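Local coordinates for penicillin-binding protein 1A (Mycobacterium tuberculosis, PDB 5CXW) that builds mycobacterial cell-wall peptidoglycan by polymerising glycan strands and cross-linking their peptides, the latter through the penicillin-sensitive transpeptidase domain present here with bound penicillin V, at residues A[146-151]-A[274-279]; A[306-311]-A[346-351]. One frame throughout, in Å; residues are numbered along the deposited sequence.

How the contacts relate
Both contacts belong to the transpeptidase domain, and both segments of contact 1 precede those of contact 2 in the sequence. Contact 1 joins helices 143-149 and 273-276 at the surface beside the penicillin pocket; contact 2 is buried, packing helix 343-356 on strand 303-312 of the five-stranded antiparallel sheet. Their centres lie about 13 Å apart, and they touch through segment 274-279: Ala274 CB is 3.9 Å from Trp348 CZ3, and Ser277 CB is 4.1 Å from Met308 CE. Segment 274-279 thus lies between the sheet-helix layer and the helical part that carries Ser150, with strand 289-296, which carries Lys291, a hydrogen-bond partner of Ser150, next to strand 303-312.

Contact 1 of 2, residues A[146-151]-A[274-279]; sequences ALKMSL and AGYSRG. With 35P ((2R,4S)-5,5-dimethyl-2-{(1R)-2-oxo-1-[(phenoxyacetyl)amino]ethyl}-1,3-thiazolidine-4-carboxylic acid), chain C.
Lys148 and Tyr276 meet because each places CG anti to its own backbone nitrogen (chi1 178° and -174°), which sends the lysine chain across the phenol ring nearly at a right angle. This is a CH-pi contact between the ends of two short helices, 143-149 and 273-276, at the surface of the transpeptidase domain. Lys148 CG stands 3.8 Å from the ring centroid of Tyr276, 18° off the ring normal, and CD follows it toward the CD1 side. The CD2 side lies against backbone instead: Tyr276 CE2 comes within 3.3 Å of Lys148 O. Farther out, Met149 CG touches the phenol oxygen of Tyr276 at 3.6 Å. Between the two segments the contact is packing alone.

The first helix ends in a Schellman motif, in which Leu151 N bonds to Ala146 O and Ser150, at positive phi, is the C-prime residue. That turn delivers Ser150 into the active site, where its hydroxyl also hydrogen-bonds Lys100 and Lys291. The arrangement is consistent with the serine of the second conserved motif, SxN, of penicillin-binding enzymes, working beside Ser97, the probable acyl-ester nucleophile. In the penicillin V complex, the thiazolidine nitrogen N7 of the ligand donates a hydrogen bond to Ser150 OG over 3.0 Å.

Contact 2 of 2, residues A[306-311]-A[346-351]; sequences AWMVGY and DIWKAT
Over one face of the Trp348 indole sits Met308 CG, 3.4 Å above the plane and displaced toward the rim, while the carbonyl oxygen of Gly310 lies at the edge, in the ring plane. Helix 343-356 here packs on the central antiparallel sheet of the transpeptidase fold; segments 346-351 and 306-311 run in the same general direction, their axes 28° apart. Trp348 CG is anti to the backbone N (chi1 174°), which extends the indole toward the strand.

Met308 CG is 3.6 Å from Trp348 CG, the two side chains meeting obliquely. Bends at chi2 and chi3 bring the sulfur round as a Met-aromatic partner, with SD 5.0 Å from the centroid of the six-membered ring. Two residues along, Gly310 has no side chain, and the benzo part of the indole lies against its backbone, Trp348 CZ2 coming within 3.8 Å of Gly310 CA. The backbone of Gly310 is hydrogen-bonded to Thr317 of strand 315-323, so the indole meets a backbone already held within the sheet. Thr317 and Val319 of that strand also touch Trp348, and Leu282 and Ser288 from loops add to the packing. The buried indole N-H is satisfied by a nearly straight bond (164°) from Trp348 NE1 to Gly310 O, 3.0 Å long, with the nitrogen standing above the carbonyl plane.

Contact 1 of 2, residues A[146-151]-A[274-279]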
# COMPACT_ATOMS: atom_id res chain seq x y z
N ALA A 146 -17.83 7.23 -1.03
CA ALA A 146 -17.83 5.77 -0.85
C ALA A 146 -16.42 5.24 -0.58
O ALA A 146 -16.31 4.23 0.06
CB ALA A 146 -18.44 5.06 -2.06
N LEU A 147 -15.38 5.94 -1.03
CA LEU A 147 -14.02 5.49 -0.73
C LEU A 147 -13.73 5.73 0.77
O LEU A 147 -13.20 4.86 1.48
CB LEU A 147 -12.96 6.20 -1.57
CG LEU A 147 -11.53 5.67 -1.39
CD1 LEU A 147 -11.31 4.27 -2.03
CD2 LEU A 147 -10.57 6.67 -1.99
N LYS A 148 -14.06 6.94 1.21
CA LYS A 148 -13.85 7.32 2.63
C LYS A 148 -14.61 6.34 3.54
O LYS A 148 -14.06 5.83 4.51
CB LYS A 148 -14.26 8.77 2.85
CG LYS A 148 -14.12 9.23 4.29
CD LYS A 148 -14.53 10.69 4.47
CE LYS A 148 -15.99 10.98 4.22
NZ LYS A 148 -16.21 12.48 4.15
N MET A 149 -15.88 6.09 3.23
CA MET A 149 -16.69 5.20 4.08
C MET A 149 -16.37 3.73 3.85
O MET A 149 -16.82 2.85 4.61
CB MET A 149 -18.18 5.45 3.83
CG MET A 149 -18.63 6.80 4.31
SD MET A 149 -20.37 7.08 3.85
CE MET A 149 -21.12 5.87 4.91
N SER A 150 -15.60 3.48 2.81
CA SER A 150 -15.16 2.16 2.37
C SER A 150 -16.32 1.22 2.12
O SER A 150 -16.46 0.17 2.74
CB SER A 150 -14.11 1.58 3.31
OG SER A 150 -13.32 0.68 2.53
N LEU A 151 -17.19 1.68 1.22
CA LEU A 151 -18.36 0.88 0.90
C LEU A 151 -18.06 -0.18 -0.15
O LEU A 151 -17.82 0.16 -1.30
CB LEU A 151 -19.51 1.79 0.48
CG LEU A 151 -19.84 2.88 1.53
CD1 LEU A 151 -20.93 3.78 0.93
CD2 LEU A 151 -20.24 2.29 2.83
N ALA A 274 -7.17 9.56 6.69
CA ALA A 274 -6.42 9.30 7.93
C ALA A 274 -7.23 9.76 9.19
O ALA A 274 -7.31 9.08 10.19
CB ALA A 274 -5.08 9.99 7.85
N GLY A 275 -7.81 10.93 9.07
CA GLY A 275 -8.66 11.44 10.15
C GLY A 275 -9.95 10.71 10.35
O GLY A 275 -10.33 10.42 11.46
N TYR A 276 -10.61 10.36 9.26
CA TYR A 276 -11.81 9.56 9.30
C TYR A 276 -11.58 8.21 9.96
O TYR A 276 -12.49 7.66 10.60
CB TYR A 276 -12.39 9.42 7.91
CG TYR A 276 -13.71 8.72 7.83
CD1 TYR A 276 -14.86 9.43 8.04
CD2 TYR A 276 -13.78 7.37 7.59
CE1 TYR A 276 -16.10 8.79 8.00
CE2 TYR A 276 -15.02 6.72 7.57
CZ TYR A 276 -16.16 7.43 7.75
OH TYR A 276 -17.41 6.80 7.74
N SER A 277 -10.40 7.65 9.75
CA SER A 277 -9.99 6.36 10.26
C SER A 277 -9.54 6.48 11.73
O SER A 277 -8.40 6.23 12.06
CB SER A 277 -8.85 5.82 9.39
OG SER A 277 -9.29 5.73 8.04
N ARG A 278 -10.51 6.84 12.57
CA ARG A 278 -10.33 6.91 14.02
C ARG A 278 -9.22 7.89 14.39
O ARG A 278 -8.36 7.62 15.23
CB ARG A 278 -10.17 5.52 14.61
CG ARG A 278 -11.43 4.70 14.33
CD ARG A 278 -11.52 3.35 15.02
NE ARG A 278 -11.59 3.41 16.47
CZ ARG A 278 -12.71 3.39 17.19
NH1 ARG A 278 -13.87 3.43 16.61
NH2 ARG A 278 -12.63 3.44 18.49
N GLY A 279 -9.27 9.05 13.74
CA GLY A 279 -8.41 10.21 14.10
C GLY A 279 -6.93 9.99 13.97
O GLY A 279 -6.16 10.41 14.83
C24 35P C . -16.83 -9.22 6.41
C23 35P C . -17.04 -10.22 7.36
C22 35P C . -16.15 -10.39 8.40
C21 35P C . -15.04 -9.57 8.52
C20 35P C . -14.81 -8.57 7.60
C19 35P C . -15.72 -8.39 6.53
O1 35P C . -15.57 -7.40 5.59
C2 35P C . -14.62 -6.37 5.81
C3 35P C . -14.84 -5.27 4.81
O18 35P C . -15.95 -5.10 4.33
N4 35P C . -13.77 -4.55 4.55
C5 35P C . -13.82 -3.40 3.66
C6 35P C . -12.46 -3.19 3.13
O17 35P C . -11.41 -3.62 3.65
C8 35P C . -14.29 -2.05 4.35
N7 35P C . -13.03 -1.43 4.64
S11 35P C . -15.12 -2.11 5.85
C10 35P C . -13.87 -1.46 6.86
C12 35P C . -13.75 -2.27 8.15
C15 35P C . -14.10 -0.03 7.26
C9 35P C . -12.61 -1.62 6.00
C13 35P C . -11.41 -0.77 6.27
O14 35P C . -11.28 0.27 5.55
O16 35P C . -10.61 -1.16 7.15

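Contact 2 of 2, residues A[306-311]-A[346-351]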
# COMPACT_ATOMS: atom_id res chain seq x y z
N ALA A 306 -5.16 -6.63 8.44
CA ALA A 306 -5.51 -5.25 8.67
C ALA A 306 -4.45 -4.37 8.09
O ALA A 306 -3.27 -4.61 8.30
CB ALA A 306 -5.69 -5.02 10.14
N TRP A 307 -4.84 -3.35 7.33
CA TRP A 307 -3.94 -2.50 6.61
C TRP A 307 -4.16 -0.99 6.81
O TRP A 307 -5.32 -0.53 6.89
CB TRP A 307 -4.13 -2.71 5.11
CG TRP A 307 -3.70 -4.01 4.53
CD1 TRP A 307 -4.38 -5.22 4.60
CD2 TRP A 307 -2.48 -4.26 3.85
NE1 TRP A 307 -3.63 -6.20 3.94
CE2 TRP A 307 -2.50 -5.63 3.43
CE3 TRP A 307 -1.39 -3.45 3.47
CZ2 TRP A 307 -1.48 -6.18 2.70
CZ3 TRP A 307 -0.35 -4.01 2.71
CH2 TRP A 307 -0.40 -5.38 2.34
N MET A 308 -3.09 -0.22 6.75
CA MET A 308 -3.17 1.20 6.50
C MET A 308 -2.07 1.55 5.54
O MET A 308 -0.87 1.27 5.82
CB MET A 308 -3.03 2.03 7.78
CG MET A 308 -3.04 3.56 7.59
SD MET A 308 -4.50 4.11 6.66
CE MET A 308 -5.17 5.41 7.73
N VAL A 309 -2.44 2.17 4.41
CA VAL A 309 -1.48 2.64 3.41
C VAL A 309 -1.72 4.11 3.12
O VAL A 309 -2.82 4.52 2.89
CB VAL A 309 -1.57 1.80 2.12
CG1 VAL A 309 -0.39 2.09 1.22
CG2 VAL A 309 -1.64 0.35 2.41
N GLY A 310 -0.69 4.94 3.22
CA GLY A 310 -0.90 6.33 2.92
C GLY A 310 0.40 7.10 2.82
O GLY A 310 1.48 6.60 3.18
N TYR A 311 0.27 8.31 2.30
CA TYR A 311 1.39 9.10 1.85
C TYR A 311 1.27 10.59 2.03
O TYR A 311 0.17 11.13 2.22
CB TYR A 311 1.64 8.79 0.34
CG TYR A 311 0.50 9.08 -0.61
CD1 TYR A 311 0.28 10.35 -1.18
CD2 TYR A 311 -0.38 8.05 -0.96
CE1 TYR A 311 -0.78 10.55 -2.10
CE2 TYR A 311 -1.40 8.27 -1.84
CZ TYR A 311 -1.59 9.50 -2.43
OH TYR A 311 -2.63 9.65 -3.34
N ASP A 346 -2.20 3.03 13.79
CA ASP A 346 -1.32 3.48 14.85
C ASP A 346 0.15 3.41 14.40
O ASP A 346 0.92 4.39 14.55
CB ASP A 346 -1.48 2.60 16.12
CG ASP A 346 -2.83 2.72 16.78
OD1 ASP A 346 -3.46 3.80 16.79
OD2 ASP A 346 -3.25 1.70 17.37
N ILE A 347 0.53 2.28 13.77
CA ILE A 347 1.89 2.09 13.31
C ILE A 347 2.21 3.05 12.16
O ILE A 347 3.29 3.63 12.11
CB ILE A 347 2.12 0.60 12.92
CG1 ILE A 347 2.00 -0.32 14.15
CG2 ILE A 347 3.42 0.43 12.15
CD1 ILE A 347 1.85 -1.83 13.82
N TRP A 348 1.31 3.14 11.21
CA TRP A 348 1.47 4.01 10.01
C TRP A 348 1.69 5.47 10.48
O TRP A 348 2.63 6.15 10.05
CB TRP A 348 0.21 3.92 9.15
CG TRP A 348 0.25 4.89 7.99
CD1 TRP A 348 0.92 4.75 6.81
CD2 TRP A 348 -0.38 6.19 7.93
NE1 TRP A 348 0.74 5.88 6.02
CE2 TRP A 348 -0.07 6.76 6.67
CE3 TRP A 348 -1.23 6.89 8.79
CZ2 TRP A 348 -0.55 8.03 6.26
CZ3 TRP A 348 -1.70 8.18 8.38
CH2 TRP A 348 -1.34 8.73 7.15
N LYS A 349 0.81 5.96 11.34
CA LYS A 349 0.89 7.34 11.82
C LYS A 349 2.23 7.60 12.52
O LYS A 349 2.90 8.64 12.32
CB LYS A 349 -0.28 7.68 12.76
CG LYS A 349 -0.03 8.99 13.56
CD LYS A 349 -1.27 9.50 14.25
CE LYS A 349 -0.89 10.54 15.29
NZ LYS A 349 -0.37 11.79 14.65
N ALA A 350 2.61 6.68 13.41
CA ALA A 350 3.84 6.83 14.19
C ALA A 350 5.06 6.76 13.29
O ALA A 350 6.01 7.55 13.46
CB ALA A 350 3.91 5.77 15.25
N THR A 351 5.01 5.87 12.31
CA THR A 351 6.14 5.76 11.38
C THR A 351 6.25 7.04 10.55
O THR A 351 7.36 7.60 10.36
CB THR A 351 5.92 4.55 10.46
OG1 THR A 351 5.90 3.32 11.24
CG2 THR A 351 7.08 4.46 9.42